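Local coordinates for enoyl-CoA Hydratase (Thermus thermophilus, PDB 1UIY), which catalyses the reversible hydration of (2E)-enoyl-CoA to (3S)-3-hydroxyacyl-CoA in fatty acid beta-oxidation, at residues L14-S24 / R52-A63; L35-A46 / R89-T97. All coordinates share one frame; numbering follows the deposited sequence.

Interaction 1 of 2, residues L14-S24 / R52-A63; sequences LNDPERRNPLS and RGKAFSAGADLA
The carbonyl of Ala-58 lies over one face of the Arg-20 guanidinium, and Ala-58 CB sits above that same group, offset toward its rim. Although Ala-58 O is only 2.8 Å from Arg-20 NE, the angle is too poor for a hydrogen bond. The Arg-19 guanidinium meets Asp-61 obliquely, its plane turned 52° from the carboxylate, in a salt bridge of 2.7 Å from NH2 to OD2. These are two loops of the crotonase fold, leaving strands 9-14 and 46-51 of the central sheet for helices 25-40 and 62-68. In family relatives the second loop lines the acyl-CoA pocket and gives one backbone N-H to the oxyanion hole; here the Leu-23 side chain is about 8 Å from that of Glu-131, the inferred active-site residue.

Arg-19 reaches Asp-61 because CG is anti to the backbone N (chi1 -157°) and the chain runs extended to NE. A long, weaker ion pair to Asp-16 completes the network. Asp-61 OD1 bonds weakly to Phe-64 N, so one carboxylate both caps helix 62-68 and holds the arginine. Ser-24 likewise caps helix 25-40, through Met-27 N.

Backbone bonds join the loops elsewhere: Arg-52 N donates to Leu-14 O (3.1 Å), continuing the pairing of the parallel strands. The Arg-52 aliphatic chain lies alongside the Pro-17 ring, CB to CG 3.6 Å, while its charged end leads away to Gln-3 and to a cation-pi contact with Phe-13. In the middle, Ala-58 N donates almost straight to Arg-20 O at 3.2 Å. Close by, Ser-57 OG donates to Asn-21 O at 2.8 Å, meeting that oxygen head-on at a C=O...OG angle of 172°.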
loop_
_atom_site.group_PDB
_atom_site.type_symbol
_atom_site.label_atom_id
_atom_site.label_comp_id
_atom_site.label_asym_id
_atom_site.label_seq_id
_atom_site.Cartn_x
_atom_site.Cartn_y
_atom_site.Cartn_z
ATOM N N LEU A 14 28.659 -15.011 -17.409
ATOM C CA LEU A 14 28.770 -13.688 -18.010
ATOM C C LEU A 14 30.109 -13.738 -18.741
ATOM O O LEU A 14 31.167 -13.757 -18.106
ATOM C CB LEU A 14 28.786 -12.612 -16.919
ATOM C CG LEU A 14 27.464 -12.179 -16.274
ATOM C CD1 LEU A 14 26.588 -13.373 -15.948
ATOM C CD2 LEU A 14 27.777 -11.393 -15.017
ATOM N N ASN A 15 30.065 -13.762 -20.072
ATOM C CA ASN A 15 31.291 -13.873 -20.855
ATOM C C ASN A 15 31.895 -12.575 -21.382
ATOM O O ASN A 15 31.592 -12.133 -22.488
ATOM C CB ASN A 15 31.064 -14.834 -22.014
ATOM C CG ASN A 15 32.290 -15.642 -22.333
ATOM O OD1 ASN A 15 32.264 -16.510 -23.205
ATOM N ND2 ASN A 15 33.380 -15.365 -21.621
ATOM N N ASP A 16 32.762 -11.977 -20.577
ATOM C CA ASP A 16 33.444 -10.740 -20.936
ATOM C C ASP A 16 34.559 -10.555 -19.909
ATOM O O ASP A 16 34.829 -9.444 -19.461
ATOM C CB ASP A 16 32.470 -9.564 -20.860
ATOM C CG ASP A 16 32.913 -8.382 -21.699
ATOM O OD1 ASP A 16 34.132 -8.262 -21.949
ATOM O OD2 ASP A 16 32.050 -7.566 -22.098
ATOM N N PRO A 17 35.233 -11.652 -19.534
ATOM C CA PRO A 17 36.318 -11.669 -18.555
ATOM C C PRO A 17 37.173 -10.426 -18.382
ATOM O O PRO A 17 37.106 -9.766 -17.348
ATOM C CB PRO A 17 37.141 -12.870 -18.988
ATOM C CG PRO A 17 36.088 -13.814 -19.419
ATOM C CD PRO A 17 35.200 -12.932 -20.265
ATOM N N GLU A 18 37.979 -10.104 -19.385
ATOM C CA GLU A 18 38.873 -8.958 -19.278
ATOM C C GLU A 18 38.202 -7.612 -19.049
ATOM O O GLU A 18 38.759 -6.752 -18.367
ATOM C CB GLU A 18 39.804 -8.894 -20.490
ATOM C CG GLU A 18 40.876 -9.979 -20.474
ATOM C CD GLU A 18 40.316 -11.362 -20.761
ATOM O OE1 GLU A 18 41.044 -12.358 -20.568
ATOM O OE2 GLU A 18 39.149 -11.457 -21.189
ATOM N N ARG A 19 37.012 -7.424 -19.605
ATOM C CA ARG A 19 36.297 -6.173 -19.408
ATOM C C ARG A 19 35.705 -6.224 -17.992
ATOM O O ARG A 19 35.344 -5.197 -17.410
ATOM C CB ARG A 19 35.202 -6.052 -20.462
ATOM C CG ARG A 19 34.720 -4.646 -20.758
ATOM C CD ARG A 19 33.833 -4.686 -21.992
ATOM N NE ARG A 19 33.085 -3.453 -22.212
ATOM C CZ ARG A 19 32.151 -3.312 -23.148
ATOM N NH1 ARG A 19 31.860 -4.331 -23.947
ATOM N NH2 ARG A 19 31.503 -2.162 -23.281
ATOM N N ARG A 20 35.641 -7.445 -17.459
ATOM C CA ARG A 20 35.129 -7.766 -16.121
ATOM C C ARG A 20 33.607 -7.926 -16.010
ATOM O O ARG A 20 33.014 -7.690 -14.954
ATOM C CB ARG A 20 35.643 -6.754 -15.090
ATOM C CG ARG A 20 37.156 -6.795 -14.922
ATOM C CD ARG A 20 37.572 -6.766 -13.460
ATOM N NE ARG A 20 37.196 -5.520 -12.801
ATOM C CZ ARG A 20 37.290 -5.306 -11.489
ATOM N NH1 ARG A 20 36.921 -4.136 -10.977
ATOM N NH2 ARG A 20 37.745 -6.263 -10.686
ATOM N N ASN A 21 32.989 -8.344 -17.111
ATOM C CA ASN A 21 31.552 -8.586 -17.174
ATOM C C ASN A 21 30.658 -7.382 -16.862
ATOM O O ASN A 21 29.879 -7.409 -15.913
ATOM C CB ASN A 21 31.199 -9.751 -16.245
ATOM C CG ASN A 21 31.988 -11.012 -16.570
ATOM O OD1 ASN A 21 31.852 -12.038 -15.903
ATOM N ND2 ASN A 21 32.820 -10.937 -17.603
ATOM N N PRO A 22 30.765 -6.304 -17.657
ATOM C CA PRO A 22 29.948 -5.103 -17.448
ATOM C C PRO A 22 28.505 -5.357 -17.878
ATOM O O PRO A 22 28.262 -6.058 -18.863
ATOM C CB PRO A 22 30.623 -4.066 -18.344
ATOM C CG PRO A 22 32.035 -4.525 -18.396
ATOM C CD PRO A 22 31.873 -6.009 -18.580
ATOM N N LEU A 23 27.549 -4.793 -17.146
ATOM C CA LEU A 23 26.142 -4.975 -17.492
ATOM C C LEU A 23 25.736 -4.042 -18.628
ATOM O O LEU A 23 24.729 -3.337 -18.546
ATOM C CB LEU A 23 25.246 -4.732 -16.277
ATOM C CG LEU A 23 25.372 -5.728 -15.127
ATOM C CD1 LEU A 23 24.265 -5.464 -14.118
ATOM C CD2 LEU A 23 25.272 -7.149 -15.654
ATOM N N SER A 24 26.534 -4.047 -19.688
ATOM C CA SER A 24 26.262 -3.216 -20.847
ATOM C C SER A 24 24.936 -3.643 -21.458
ATOM O O SER A 24 24.481 -4.772 -21.259
ATOM C CB SER A 24 27.350 -3.402 -21.896
ATOM O OG SER A 24 27.178 -4.639 -22.576
ATOM N N ARG A 52 32.568 -15.234 -15.730
ATOM C CA ARG A 52 33.814 -15.785 -16.277
ATOM C C ARG A 52 34.931 -14.788 -16.006
ATOM O O ARG A 52 34.897 -13.661 -16.513
ATOM C CB ARG A 52 33.712 -15.989 -17.795
ATOM C CG ARG A 52 32.918 -17.200 -18.237
ATOM C CD ARG A 52 33.590 -18.500 -17.837
ATOM N NE ARG A 52 32.880 -19.640 -18.410
ATOM C CZ ARG A 52 33.094 -20.910 -18.078
ATOM N NH1 ARG A 52 32.390 -21.878 -18.658
ATOM N NH2 ARG A 52 34.006 -21.214 -17.162
ATOM N N GLY A 53 35.915 -15.194 -15.208
ATOM C CA GLY A 53 37.014 -14.295 -14.910
ATOM C C GLY A 53 37.295 -14.130 -13.431
ATOM O O GLY A 53 36.878 -14.952 -12.610
ATOM N N LYS A 54 38.003 -13.059 -13.091
ATOM C CA LYS A 54 38.354 -12.793 -11.708
ATOM C C LYS A 54 37.181 -12.230 -10.936
ATOM O O LYS A 54 37.217 -12.168 -9.709
ATOM C CB LYS A 54 39.512 -11.797 -11.625
ATOM C CG LYS A 54 40.830 -12.272 -12.223
ATOM C CD LYS A 54 42.001 -11.948 -11.292
ATOM C CE LYS A 54 42.045 -10.468 -10.919
ATOM N NZ LYS A 54 43.000 -10.205 -9.803
ATOM N N ALA A 55 36.137 -11.823 -11.648
ATOM C CA ALA A 55 34.975 -11.239 -10.992
ATOM C C ALA A 55 33.643 -11.842 -11.403
ATOM O O ALA A 55 33.572 -12.707 -12.274
ATOM C CB ALA A 55 34.951 -9.738 -11.249
ATOM N N PHE A 56 32.587 -11.373 -10.746
ATOM C CA PHE A 56 31.227 -11.803 -11.036
ATOM C C PHE A 56 30.692 -10.756 -12.010
ATOM O O PHE A 56 30.206 -11.080 -13.093
ATOM C CB PHE A 56 30.379 -11.801 -9.758
ATOM C CG PHE A 56 28.918 -12.087 -9.998
ATOM C CD1 PHE A 56 28.458 -13.396 -10.108
ATOM C CD2 PHE A 56 28.010 -11.041 -10.145
ATOM C CE1 PHE A 56 27.118 -13.660 -10.364
ATOM C CE2 PHE A 56 26.669 -11.293 -10.400
ATOM C CZ PHE A 56 26.223 -12.607 -10.510
ATOM N N SER A 57 30.793 -9.495 -11.607
ATOM C CA SER A 57 30.354 -8.377 -12.432
ATOM C C SER A 57 30.748 -7.084 -11.736
ATOM O O SER A 57 30.144 -6.690 -10.736
ATOM C CB SER A 57 28.844 -8.416 -12.651
ATOM O OG SER A 57 28.451 -7.402 -13.560
ATOM N N ALA A 58 31.774 -6.433 -12.275
ATOM C CA ALA A 58 32.288 -5.199 -11.704
ATOM C C ALA A 58 33.321 -4.589 -12.629
ATOM O O ALA A 58 34.502 -4.879 -12.499
ATOM C CB ALA A 58 32.929 -5.488 -10.350
ATOM N N GLY A 59 32.888 -3.746 -13.558
ATOM C CA GLY A 59 33.837 -3.131 -14.466
ATOM C C GLY A 59 33.299 -1.917 -15.194
ATOM O O GLY A 59 32.552 -2.045 -16.166
ATOM N N ALA A 60 33.688 -0.733 -14.738
ATOM C CA ALA A 60 33.228 0.501 -15.360
ATOM C C ALA A 60 33.213 0.397 -16.877
ATOM O O ALA A 60 34.243 0.171 -17.498
ATOM C CB ALA A 60 34.115 1.664 -14.931
ATOM N N ASP A 61 32.036 0.550 -17.469
ATOM C CA ASP A 61 31.919 0.502 -18.917
ATOM C C ASP A 61 32.264 1.896 -19.430
ATOM O O ASP A 61 31.385 2.738 -19.620
ATOM C CB ASP A 61 30.492 0.132 -19.324
ATOM C CG ASP A 61 30.334 -0.003 -20.826
ATOM O OD1 ASP A 61 30.581 0.986 -21.548
ATOM O OD2 ASP A 61 29.965 -1.106 -21.283
ATOM N N LEU A 62 33.552 2.141 -19.639
ATOM C CA LEU A 62 34.014 3.439 -20.113
ATOM C C LEU A 62 33.276 3.851 -21.380
ATOM O O LEU A 62 33.049 5.037 -21.626
ATOM C CB LEU A 62 35.520 3.388 -20.371
ATOM C CG LEU A 62 36.353 2.774 -19.241
ATOM C CD1 LEU A 62 37.827 2.991 -19.536
ATOM C CD2 LEU A 62 35.979 3.405 -17.912
ATOM N N ALA A 63 32.904 2.862 -22.183
ATOM C CA ALA A 63 32.180 3.126 -23.414
ATOM C C ALA A 63 30.876 3.817 -23.055
ATOM O O ALA A 63 30.366 4.653 -23.802
ATOM C CB ALA A 63 31.895 1.822 -24.130
#

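Interaction 2 of 2, residues L35-A46 / R89-T97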
loop_
_atom_site.group_PDB
_atom_site.type_symbol
_atom_site.label_atom_id
_atom_site.label_comp_id
_atom_site.label_asym_id
_atom_site.label_seq_id
_atom_site.Cartn_x
_atom_site.Cartn_y
_atom_site.Cartn_z
ATOM N N LEU A 35 17.671 -16.553 -20.153
ATOM C CA LEU A 35 16.591 -16.781 -19.202
ATOM C C LEU A 35 15.324 -17.249 -19.895
ATOM O O LEU A 35 14.572 -18.051 -19.351
ATOM C CB LEU A 35 16.327 -15.508 -18.398
ATOM C CG LEU A 35 17.498 -15.094 -17.497
ATOM C CD1 LEU A 35 17.266 -13.714 -16.920
ATOM C CD2 LEU A 35 17.664 -16.116 -16.389
ATOM N N ASP A 36 15.091 -16.759 -21.103
ATOM C CA ASP A 36 13.912 -17.172 -21.855
ATOM C C ASP A 36 14.026 -18.631 -22.243
ATOM O O ASP A 36 13.173 -19.441 -21.892
ATOM C CB ASP A 36 13.757 -16.312 -23.103
ATOM C CG ASP A 36 13.427 -14.886 -22.764
ATOM O OD1 ASP A 36 14.005 -14.381 -21.778
ATOM O OD2 ASP A 36 12.600 -14.270 -23.469
ATOM N N ASP A 37 15.083 -18.961 -22.973
ATOM C CA ASP A 37 15.314 -20.332 -23.393
ATOM C C ASP A 37 15.200 -21.208 -22.149
ATOM O O ASP A 37 14.355 -22.103 -22.071
ATOM C CB ASP A 37 16.716 -20.474 -23.991
ATOM C CG ASP A 37 16.943 -19.564 -25.189
ATOM O OD1 ASP A 37 18.115 -19.407 -25.597
ATOM O OD2 ASP A 37 15.960 -19.008 -25.729
ATOM N N LEU A 38 16.046 -20.920 -21.166
ATOM C CA LEU A 38 16.072 -21.667 -19.923
ATOM C C LEU A 38 14.718 -21.754 -19.220
ATOM O O LEU A 38 14.434 -22.739 -18.540
ATOM C CB LEU A 38 17.110 -21.051 -18.992
ATOM C CG LEU A 38 18.538 -21.114 -19.532
ATOM C CD1 LEU A 38 19.404 -20.076 -18.846
ATOM C CD2 LEU A 38 19.089 -22.513 -19.331
ATOM N N GLU A 39 13.877 -20.739 -19.370
ATOM C CA GLU A 39 12.579 -20.801 -18.713
ATOM C C GLU A 39 11.684 -21.760 -19.480
ATOM O O GLU A 39 10.768 -22.360 -18.912
ATOM C CB GLU A 39 11.900 -19.431 -18.659
ATOM C CG GLU A 39 10.835 -19.353 -17.569
ATOM C CD GLU A 39 9.681 -18.420 -17.900
ATOM O OE1 GLU A 39 9.920 -17.282 -18.353
ATOM O OE2 GLU A 39 8.520 -18.827 -17.686
ATOM N N ALA A 40 11.970 -21.895 -20.774
ATOM C CA ALA A 40 11.201 -22.751 -21.673
ATOM C C ALA A 40 11.699 -24.186 -21.735
ATOM O O ALA A 40 11.072 -25.032 -22.359
ATOM C CB ALA A 40 11.197 -22.156 -23.075
ATOM N N ASP A 41 12.826 -24.465 -21.099
ATOM C CA ASP A 41 13.354 -25.817 -21.127
ATOM C C ASP A 41 12.864 -26.621 -19.921
ATOM O O ASP A 41 13.348 -26.445 -18.801
ATOM C CB ASP A 41 14.881 -25.780 -21.175
ATOM C CG ASP A 41 15.483 -27.150 -21.401
ATOM O OD1 ASP A 41 16.686 -27.219 -21.739
ATOM O OD2 ASP A 41 14.753 -28.158 -21.239
ATOM N N PRO A 42 11.902 -27.531 -20.146
ATOM C CA PRO A 42 11.295 -28.393 -19.125
ATOM C C PRO A 42 12.281 -29.265 -18.361
ATOM O O PRO A 42 11.918 -29.907 -17.374
ATOM C CB PRO A 42 10.290 -29.213 -19.924
ATOM C CG PRO A 42 10.958 -29.340 -21.244
ATOM C CD PRO A 42 11.455 -27.935 -21.488
ATOM N N GLY A 43 13.522 -29.292 -18.827
ATOM C CA GLY A 43 14.540 -30.078 -18.155
ATOM C C GLY A 43 15.245 -29.250 -17.096
ATOM O O GLY A 43 15.807 -29.789 -16.139
ATOM N N VAL A 44 15.211 -27.930 -17.269
ATOM C CA VAL A 44 15.853 -27.016 -16.332
ATOM C C VAL A 44 14.935 -26.712 -15.155
ATOM O O VAL A 44 13.825 -26.211 -15.339
ATOM C CB VAL A 44 16.216 -25.687 -17.010
ATOM C CG1 VAL A 44 17.013 -24.826 -16.044
ATOM C CG2 VAL A 44 16.994 -25.947 -18.291
ATOM N N ARG A 45 15.412 -27.006 -13.950
ATOM C CA ARG A 45 14.637 -26.784 -12.736
ATOM C C ARG A 45 15.179 -25.627 -11.899
ATOM O O ARG A 45 14.477 -25.074 -11.055
ATOM C CB ARG A 45 14.637 -28.056 -11.898
ATOM C CG ARG A 45 14.311 -29.296 -12.692
ATOM C CD ARG A 45 12.894 -29.254 -13.243
ATOM N NE ARG A 45 12.072 -30.316 -12.667
ATOM C CZ ARG A 45 10.819 -30.583 -13.023
ATOM N NH1 ARG A 45 10.159 -31.572 -12.432
ATOM N NH2 ARG A 45 10.228 -29.863 -13.971
ATOM N N ALA A 46 16.435 -25.274 -12.133
ATOM C CA ALA A 46 17.083 -24.197 -11.407
ATOM C C ALA A 46 18.151 -23.596 -12.304
ATOM O O ALA A 46 18.603 -24.239 -13.241
ATOM C CB ALA A 46 17.711 -24.733 -10.125
ATOM N N ARG A 89 13.238 -8.969 -14.482
ATOM C CA ARG A 89 13.172 -10.309 -15.043
ATOM C C ARG A 89 13.875 -11.330 -14.158
ATOM O O ARG A 89 13.388 -12.444 -13.983
ATOM C CB ARG A 89 13.786 -10.330 -16.440
ATOM C CG ARG A 89 13.861 -11.704 -17.064
ATOM C CD ARG A 89 12.531 -12.445 -17.010
ATOM N NE ARG A 89 12.540 -13.575 -17.931
ATOM C CZ ARG A 89 11.662 -14.575 -17.930
ATOM N NH1 ARG A 89 10.673 -14.613 -17.045
ATOM N NH2 ARG A 89 11.785 -15.549 -18.823
ATOM N N VAL A 90 15.015 -10.942 -13.597
ATOM C CA VAL A 90 15.787 -11.827 -12.736
ATOM C C VAL A 90 15.095 -12.022 -11.392
ATOM O O VAL A 90 14.894 -13.147 -10.939
ATOM C CB VAL A 90 17.206 -11.264 -12.500
ATOM C CG1 VAL A 90 18.055 -12.263 -11.732
ATOM C CG2 VAL A 90 17.851 -10.946 -13.825
ATOM N N TYR A 91 14.721 -10.919 -10.760
ATOM C CA TYR A 91 14.052 -10.976 -9.464
ATOM C C TYR A 91 12.707 -11.699 -9.575
ATOM O O TYR A 91 12.236 -12.330 -8.635
ATOM C CB TYR A 91 13.840 -9.545 -8.942
ATOM C CG TYR A 91 13.533 -9.449 -7.461
ATOM C CD1 TYR A 91 12.241 -9.146 -7.006
ATOM C CD2 TYR A 91 14.530 -9.661 -6.514
ATOM C CE1 TYR A 91 11.960 -9.062 -5.640
ATOM C CE2 TYR A 91 14.258 -9.575 -5.152
ATOM C CZ TYR A 91 12.975 -9.281 -4.723
ATOM O OH TYR A 91 12.718 -9.242 -3.375
ATOM N N THR A 92 12.108 -11.620 -10.748
ATOM C CA THR A 92 10.809 -12.205 -11.003
ATOM C C THR A 92 10.844 -13.600 -11.600
ATOM O O THR A 92 9.816 -14.271 -11.658
ATOM C CB THR A 92 10.026 -11.247 -11.928
ATOM O OG1 THR A 92 9.486 -10.185 -11.135
ATOM C CG2 THR A 92 8.925 -11.947 -12.676
ATOM N N TYR A 93 12.024 -14.044 -12.030
ATOM C CA TYR A 93 12.177 -15.361 -12.657
ATOM C C TYR A 93 11.312 -16.450 -12.030
ATOM O O TYR A 93 11.293 -16.612 -10.816
ATOM C CB TYR A 93 13.642 -15.806 -12.636
ATOM C CG TYR A 93 13.999 -16.671 -13.828
ATOM C CD1 TYR A 93 14.628 -17.908 -13.662
ATOM C CD2 TYR A 93 13.699 -16.253 -15.126
ATOM C CE1 TYR A 93 14.949 -18.705 -14.754
ATOM C CE2 TYR A 93 14.013 -17.045 -16.229
ATOM C CZ TYR A 93 14.642 -18.268 -16.036
ATOM O OH TYR A 93 14.977 -19.034 -17.128
ATOM N N PRO A 94 10.581 -17.208 -12.863
ATOM C CA PRO A 94 9.684 -18.299 -12.472
ATOM C C PRO A 94 10.396 -19.463 -11.805
ATOM O O PRO A 94 9.812 -20.166 -10.979
ATOM C CB PRO A 94 9.057 -18.724 -13.791
ATOM C CG PRO A 94 9.122 -17.506 -14.611
ATOM C CD PRO A 94 10.492 -16.976 -14.310
ATOM N N LYS A 95 11.651 -19.687 -12.184
ATOM C CA LYS A 95 12.424 -20.776 -11.600
ATOM C C LYS A 95 13.410 -20.234 -10.575
ATOM O O LYS A 95 13.776 -19.066 -10.613
ATOM C CB LYS A 95 13.167 -21.550 -12.691
ATOM C CG LYS A 95 12.252 -22.231 -13.700
ATOM C CD LYS A 95 13.057 -22.999 -14.762
ATOM C CE LYS A 95 12.145 -23.623 -15.819
ATOM N NZ LYS A 95 12.902 -24.332 -16.878
ATOM N N PRO A 96 13.838 -21.081 -9.628
ATOM C CA PRO A 96 14.789 -20.635 -8.607
ATOM C C PRO A 96 16.117 -20.228 -9.237
ATOM O O PRO A 96 16.680 -20.971 -10.041
ATOM C CB PRO A 96 14.943 -21.862 -7.712
ATOM C CG PRO A 96 13.669 -22.608 -7.912
ATOM C CD PRO A 96 13.418 -22.469 -9.385
ATOM N N THR A 97 16.609 -19.050 -8.880
ATOM C CA THR A 97 17.878 -18.575 -9.405
ATOM C C THR A 97 18.878 -18.471 -8.257
ATOM O O THR A 97 18.506 -18.172 -7.118
ATOM C CB THR A 97 17.747 -17.168 -10.107
ATOM O OG1 THR A 97 17.305 -16.168 -9.169
ATOM C CG2 THR A 97 16.769 -17.251 -11.257
#
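Leu-35 grips Tyr-93 twice: its carbonyl O, at the ring's edge, accepts the phenol OH (2.5 Å), and its CD2 sits over a ring face, 3.9 Å from the centroid and 19° off the normal. Its other methyl, CD1, rests against Arg-89 CG and Val-90 CG2. Asp-36 makes only a long salt bridge, OD1 to Arg-89 NH2 at 3.9 Å. Leu-38 O, near the end of the helix, takes a hydrogen bond from Lys-95 NZ (2.8 Å). Glu-39 OE1 uses its anti lone pair for Arg-89 NH2, 2.6 Å away in the guanidinium plane; Tyr-93 CE2 lies over one face of that guanidinium, and Pro-94 CG packs on the Glu-39 carboxylate. Val-44, the last residue of the type I turn 41-44, accepts at its O from Lys-95 NZ at 2.6 Å. The lysine, fully extended beyond CG, thus spans from its own loop to the helix end and the turn. A methionine in its place would probably leave the carbonyls of Leu-38 and Val-44 without this donor and free the turn to shift. Arg-45 O touches Pro-96 CD, while its guanidinium pairs with the C-terminal carboxylate of Phe-253. The contact joins the ends of helices 25-40 and 73-92 where strands 46-51 and 97-101 begin; Leu-38 and Val-44 pack on strand 9-14, and Pro-96 on helices 184-197 and 200-212.

How the interactions relate
Interactions 1 and 2 share a helix and a strand: 14-24 leads into helix 25-40 and 35-46 ends it, while 35-46 enters strand 46-51 and the loop 52-63 follows it. Their centres are 23 Å apart and they do not touch. Both are partly buried, but interaction 2 lies deeper, about 11 Å from the chain centre against about 17 Å, and has no exposed residue among those touching. Interaction 1, probably on the side of the substrate pocket, joins loop to loop by backbone bonds, a serine hydroxyl and an arginine-aspartate salt bridge. Interaction 2, away from the annotated site, relies on a lysine and a tyrosine that donate to carbonyls of the helix and the turn after it, beside an arginine-glutamate salt bridge.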